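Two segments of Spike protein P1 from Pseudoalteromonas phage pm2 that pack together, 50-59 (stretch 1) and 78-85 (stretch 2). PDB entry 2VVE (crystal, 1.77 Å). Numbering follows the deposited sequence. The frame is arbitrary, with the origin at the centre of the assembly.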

ATOM      1  N   ASN A  50      -7.166 -20.891  25.863  1.00 18.69           N
ATOM      2  CA  ASN A  50      -8.599 -20.603  25.937  1.00 20.22           C
ATOM      3  C   ASN A  50      -9.309 -20.424  24.595  1.00 18.31           C
ATOM      4  O   ASN A  50     -10.542 -20.459  24.542  1.00 18.74           O
ATOM      5  N   MET A  51      -8.539 -20.236  23.524  1.00 16.08           N
ATOM      6  CA  MET A  51      -9.120 -19.973  22.201  1.00 14.81           C
ATOM      7  C   MET A  51      -9.926 -21.156  21.663  1.00 22.26           C
ATOM      8  O   MET A  51      -9.446 -22.292  21.655  1.00 16.04           O
ATOM      9  N   THR A  52     -11.148 -20.862  21.213  1.00 14.87           N
ATOM     10  CA  THR A  52     -12.040 -21.849  20.626  1.00 21.89           C
ATOM     11  C   THR A  52     -12.644 -21.240  19.372  1.00 16.09           C
ATOM     12  O   THR A  52     -12.550 -20.032  19.161  1.00 17.15           O
ATOM     13  N   ALA A  53     -13.261 -22.067  18.534  1.00 19.01           N
ATOM     14  CA  ALA A  53     -13.902 -21.569  17.317  1.00 26.67           C
ATOM     15  C   ALA A  53     -15.142 -22.386  16.977  1.00 25.86           C
ATOM     16  O   ALA A  53     -15.252 -22.949  15.889  1.00 36.28           O
ATOM     17  N   LEU A  54     -16.055 -22.467  17.939  1.00 27.86           N
ATOM     18  CA  LEU A  54     -17.353 -23.117  17.739  1.00 36.43           C
ATOM     19  C   LEU A  54     -18.175 -22.401  16.672  1.00 31.30           C
ATOM     20  O   LEU A  54     -18.365 -21.185  16.739  1.00 38.42           O
ATOM     21  N   ASN A  55     -18.626 -23.170  15.680  1.00 43.00           N
ATOM     22  CA  ASN A  55     -19.382 -22.665  14.522  1.00 43.85           C
ATOM     23  C   ASN A  55     -18.706 -21.540  13.732  1.00 41.20           C
ATOM     24  O   ASN A  55     -19.378 -20.650  13.201  1.00 41.46           O
ATOM     25  N   GLY A  56     -17.375 -21.585  13.661  1.00 45.48           N
ATOM     26  CA  GLY A  56     -16.603 -20.604  12.894  1.00 39.58           C
ATOM     27  C   GLY A  56     -16.480 -19.228  13.527  1.00 35.26           C
ATOM     28  O   GLY A  56     -16.027 -18.286  12.881  1.00 40.19           O
ATOM     29  N   ILE A  57     -16.893 -19.116  14.787  1.00 33.39           N
ATOM     30  CA  ILE A  57     -16.757 -17.876  15.545  1.00 29.23           C
ATOM     31  C   ILE A  57     -15.629 -18.055  16.549  1.00 33.09           C
ATOM     32  O   ILE A  57     -15.755 -18.825  17.502  1.00 28.99           O
ATOM     33  N   VAL A  58     -14.528 -17.341  16.330  1.00 26.36           N
ATOM     34  CA  VAL A  58     -13.370 -17.429  17.211  1.00 26.77           C
ATOM     35  C   VAL A  58     -13.613 -16.639  18.487  1.00 25.44           C
ATOM     36  O   VAL A  58     -13.988 -15.466  18.448  1.00 25.23           O
ATOM     37  N   ASP A  59     -13.405 -17.297  19.622  1.00 18.91           N
ATOM     38  CA  ASP A  59     -13.420 -16.618  20.907  1.00 16.03           C
ATOM     39  C   ASP A  59     -12.074 -16.823  21.588  1.00 17.85           C
ATOM     40  O   ASP A  59     -11.501 -17.911  21.516  1.00 22.57           O
ATOM     41  N   VAL A  78       0.889 -21.818  21.720  1.00 13.08           N
ATOM     42  CA  VAL A  78       0.163 -20.772  21.005  1.00 10.83           C
ATOM     43  C   VAL A  78      -0.724 -21.480  19.977  1.00 12.98           C
ATOM     44  O   VAL A  78      -0.253 -22.348  19.242  1.00 11.13           O
ATOM     45  N   ASN A  79      -2.001 -21.116  19.957  1.00 11.82           N
ATOM     46  CA  ASN A  79      -2.986 -21.712  19.027  1.00  9.02           C
ATOM     47  C   ASN A  79      -3.354 -20.803  17.873  1.00 14.38           C
ATOM     48  O   ASN A  79      -3.312 -19.581  18.008  1.00 12.33           O
ATOM     49  N   TYR A  80      -3.749 -21.403  16.745  1.00  9.45           N
ATOM     50  CA  TYR A  80      -4.235 -20.640  15.609  1.00  7.56           C
ATOM     51  C   TYR A  80      -5.592 -21.175  15.129  1.00  7.40           C
ATOM     52  O   TYR A  80      -5.962 -22.314  15.430  1.00 10.73           O
ATOM     53  N   TRP A  81      -6.311 -20.331  14.389  1.00  9.53           N
ATOM     54  CA  TRP A  81      -7.461 -20.748  13.584  1.00 11.21           C
ATOM     55  C   TRP A  81      -7.459 -19.962  12.271  1.00 10.39           C
ATOM     56  O   TRP A  81      -7.226 -18.742  12.275  1.00 12.20           O
ATOM     57  N   VAL A  82      -7.712 -20.652  11.159  1.00 10.44           N
ATOM     58  CA  VAL A  82      -7.849 -19.988   9.852  1.00 12.18           C
ATOM     59  C   VAL A  82      -9.132 -20.383   9.129  1.00  9.18           C
ATOM     60  O   VAL A  82      -9.644 -19.632   8.306  1.00 13.57           O
ATOM     61  N   SER A  83      -9.642 -21.573   9.436  1.00 11.88           N
ATOM     62  CA  SER A  83     -10.721 -22.150   8.633  1.00 18.47           C
ATOM     63  C   SER A  83     -11.330 -23.380   9.297  1.00 13.12           C
ATOM     64  O   SER A  83     -10.645 -24.092  10.020  1.00 14.56           O
ATOM     65  N   ASP A  84     -12.617 -23.615   9.041  1.00 12.01           N
ATOM     66  CA  ASP A  84     -13.275 -24.871   9.433  1.00 14.55           C
ATOM     67  C   ASP A  84     -13.483 -25.845   8.271  1.00 17.37           C
ATOM     68  O   ASP A  84     -14.156 -26.860   8.429  1.00 18.90           O
ATOM     69  N   GLU A  85     -12.892 -25.537   7.119  1.00 15.09           N
ATOM     70  CA  GLU A  85     -12.990 -26.393   5.924  1.00 16.66           C
ATOM     71  C   GLU A  85     -12.040 -27.581   6.035  1.00 16.36           C
ATOM     72  O   GLU A  85     -10.820 -27.394   6.059  1.00 14.38           O
TER

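No direct hydrogen bond joins these two stretches; the contact is made mainly by apolar packing around one tryptophan, and its one polar link found here is a water. Trp81, at the end of the strand that runs from 78 to 81, points toward stretch 1 with chi1 in t and chi2 at 96°, which lays its indole against Ala53, Gly56 and Val58. Ala53 also points across, and its methyl sits over one face of the ring: CB of Ala53 is 3.3 Å from CD1 of Trp81 and 3.7 Å from the centroid of the five-membered ring, 29° off the ring normal. This is a CH-pi contact. The short side chain of alanine suits so close an approach, since it brings a single methyl to the ring and has no further atoms to place against it.

Val58 meets the same indole at its six-membered ring. Its chi1 is t, and CG2 of Val58 lies 3.7 Å from CE3 of Trp81, in an oblique approach. A branched, compact side chain is well suited here, offering a methyl group to the ring without needing a long reach.

Met51 does need reach. It points toward stretch 2, and its chi1 and chi2, both t, extend the chain before chi3, in p, turns the terminal methyl to the strand. There CE of Met51 lies 3.5 Å from O of Asn79 and 3.5 Å from C of Tyr80, with CB of Asn79 at 3.7 Å from the same CE and CB of Trp81 at 4.3 Å. The flexible, unbranched methionine thus fits its methyl against backbone and CB atoms alike, and Met51 is buried. Asn79 points in with chi1 in m, and its side chain meets Met51 through CB; ND2 of Asn79 is hydrogen-bonded to a residue adjoining one of the stretches. Tyr80, between the two inward-pointing residues of the strand, points away, as the alternation of a strand leads one to expect, so that it meets Met51 through its backbone.

At the other end the contact becomes polar. Asp84, chi1 in m, points toward stretch 1 and accepts a hydrogen bond within its own stretch from the indole: NE1 of Trp81 to OD1 of Asp84 is 2.9 Å, nearly straight at 167°. The carboxylate thereby satisfies the one polar atom of the tryptophan side chain and helps hold the ring in place. Water 1 donates both to O of Ala53, at 2.7 Å, and to OD1 of Asp84, at a short 2.4 Å, so it bridges the stretches beside the ring.

The other carboxylate oxygen packs against the turn: OD2 of Asp84 is 3.0 Å from CA of Gly56. Although N of Gly56 is 3.2 Å from OD2 of Asp84, the angle is too poor for a hydrogen bond. Glycine suits this position because its phi of 75° is one that glycine adopts readily; an ideal CB would lie 3.3 Å from OD2 of Asp84, close to contact.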

ATOM      1  CB  ASN A  50      -8.859 -19.382  26.831  1.00 21.40           C
ATOM      2  CG  ASN A  50      -8.318 -18.082  26.243  1.00 22.43           C
ATOM      3  OD1 ASN A  50      -7.109 -17.926  26.014  1.00 20.85           O
ATOM      4  ND2 ASN A  50      -9.214 -17.131  26.028  1.00 20.16           N
ATOM      5  CB  MET A  51      -8.046 -19.567  21.187  1.00 11.48           C
ATOM      6  CG  MET A  51      -8.656 -18.992  19.915  1.00 17.93           C
ATOM      7  SD  MET A  51      -7.458 -18.353  18.744  1.00 19.85           S
ATOM      8  CE  MET A  51      -6.767 -19.880  18.142  1.00 16.85           C
ATOM      9  CB  THR A  52     -13.175 -22.242  21.608  1.00 25.98           C
ATOM     10  OG1 THR A  52     -13.914 -21.069  21.978  1.00 25.00           O
ATOM     11  CG2 THR A  52     -12.608 -22.914  22.865  1.00 20.14           C
ATOM     12  CB  ALA A  53     -12.910 -21.548  16.137  1.00 21.11           C
ATOM     13  CB  LEU A  54     -18.126 -23.188  19.061  1.00 32.62           C
ATOM     14  CG  LEU A  54     -17.929 -24.442  19.923  1.00 54.51           C
ATOM     15  CD1 LEU A  54     -16.472 -24.659  20.334  1.00 68.41           C
ATOM     16  CD2 LEU A  54     -18.831 -24.376  21.148  1.00 53.12           C
ATOM     17  CB  ASN A  55     -20.812 -22.276  14.924  1.00 49.50           C
ATOM     18  CG  ASN A  55     -21.655 -23.478  15.309  1.00 59.37           C
ATOM     19  OD1 ASN A  55     -21.714 -24.473  14.584  1.00 62.81           O
ATOM     20  ND2 ASN A  55     -22.319 -23.388  16.456  1.00 39.10           N
ATOM     21  CB  ILE A  57     -18.074 -17.506  16.284  1.00 32.12           C
ATOM     22  CG1 ILE A  57     -19.238 -17.401  15.289  1.00 37.51           C
ATOM     23  CG2 ILE A  57     -17.905 -16.198  17.075  1.00 31.11           C
ATOM     24  CD1 ILE A  57     -20.615 -17.614  15.908  1.00 58.15           C
ATOM     25  CB  VAL A  58     -12.067 -16.926  16.516  1.00 23.94           C
ATOM     26  CG1 VAL A  58     -10.896 -16.905  17.502  1.00 21.69           C
ATOM     27  CG2 VAL A  58     -11.746 -17.796  15.308  1.00 22.17           C
ATOM     28  CB  ASP A  59     -14.557 -17.165  21.776  1.00 22.80           C
ATOM     29  CG  ASP A  59     -14.647 -16.476  23.132  1.00 46.94           C
ATOM     30  OD1 ASP A  59     -14.699 -15.225  23.182  1.00 49.65           O
ATOM     31  OD2 ASP A  59     -14.666 -17.192  24.150  1.00 55.35           O
ATOM     32  CB  VAL A  78       1.113 -19.777  20.300  1.00 10.36           C
ATOM     33  CG1 VAL A  78       0.305 -18.690  19.548  1.00 16.22           C
ATOM     34  CG2 VAL A  78       2.050 -19.094  21.320  1.00 11.90           C
ATOM     35  CB  ASN A  79      -4.257 -22.058  19.802  1.00 10.81           C
ATOM     36  CG  ASN A  79      -4.051 -23.213  20.764  1.00 22.26           C
ATOM     37  OD1 ASN A  79      -3.421 -24.206  20.419  1.00 19.19           O
ATOM     38  ND2 ASN A  79      -4.578 -23.085  21.981  1.00 27.44           N
ATOM     39  CB  TYR A  80      -3.221 -20.624  14.444  1.00 11.41           C
ATOM     40  CG  TYR A  80      -3.143 -21.935  13.672  1.00 12.27           C
ATOM     41  CD1 TYR A  80      -2.215 -22.909  14.022  1.00 11.16           C
ATOM     42  CD2 TYR A  80      -3.993 -22.186  12.598  1.00  9.68           C
ATOM     43  CE1 TYR A  80      -2.136 -24.130  13.317  1.00 11.10           C
ATOM     44  CE2 TYR A  80      -3.934 -23.415  11.884  1.00 16.44           C
ATOM     45  CZ  TYR A  80      -3.000 -24.371  12.263  1.00  9.92           C
ATOM     46  OH  TYR A  80      -2.912 -25.577  11.598  1.00 12.58           O
ATOM     47  CB  TRP A  81      -8.766 -20.485  14.342  1.00 11.36           C
ATOM     48  CG  TRP A  81     -10.006 -20.945  13.605  1.00 16.22           C
ATOM     49  CD1 TRP A  81     -10.651 -22.130  13.763  1.00 13.39           C
ATOM     50  CD2 TRP A  81     -10.740 -20.217  12.603  1.00 15.55           C
ATOM     51  NE1 TRP A  81     -11.749 -22.202  12.919  1.00 12.88           N
ATOM     52  CE2 TRP A  81     -11.820 -21.039  12.195  1.00 15.44           C
ATOM     53  CE3 TRP A  81     -10.587 -18.957  12.006  1.00 16.85           C
ATOM     54  CZ2 TRP A  81     -12.746 -20.636  11.231  1.00 15.00           C
ATOM     55  CZ3 TRP A  81     -11.509 -18.564  11.035  1.00 17.93           C
ATOM     56  CH2 TRP A  81     -12.575 -19.402  10.661  1.00 21.61           C
ATOM     57  CB  VAL A  82      -6.632 -20.236   8.901  1.00 11.71           C
ATOM     58  CG1 VAL A  82      -5.365 -19.591   9.461  1.00 12.10           C
ATOM     59  CG2 VAL A  82      -6.428 -21.735   8.623  1.00 13.77           C
ATOM     60  CB  SER A  83     -10.186 -22.529   7.245  1.00 15.71           C
ATOM     61  OG  SER A  83     -11.176 -23.199   6.500  1.00 15.87           O
ATOM     62  CB  ASP A  84     -14.609 -24.599  10.129  1.00 17.93           C
ATOM     63  CG  ASP A  84     -14.437 -24.001  11.506  1.00 33.70           C
ATOM     64  OD1 ASP A  84     -13.535 -24.439  12.268  1.00 22.39           O
ATOM     65  OD2 ASP A  84     -15.221 -23.090  11.827  1.00 32.86           O
ATOM     66  CB  GLU A  85     -12.642 -25.584   4.666  1.00 21.13           C
ATOM     67  CG  GLU A  85     -13.749 -24.654   4.182  1.00 30.43           C
ATOM     68  CD  GLU A  85     -14.944 -25.417   3.618  1.00 54.30           C
ATOM     69  OE1 GLU A  85     -14.793 -26.106   2.581  1.00 47.26           O
ATOM     70  OE2 GLU A  85     -16.037 -25.325   4.215  1.00 47.16           O
TER
HETATM   71  O   HOH W   1     -13.798 -24.837  14.622  1.00 31.61           O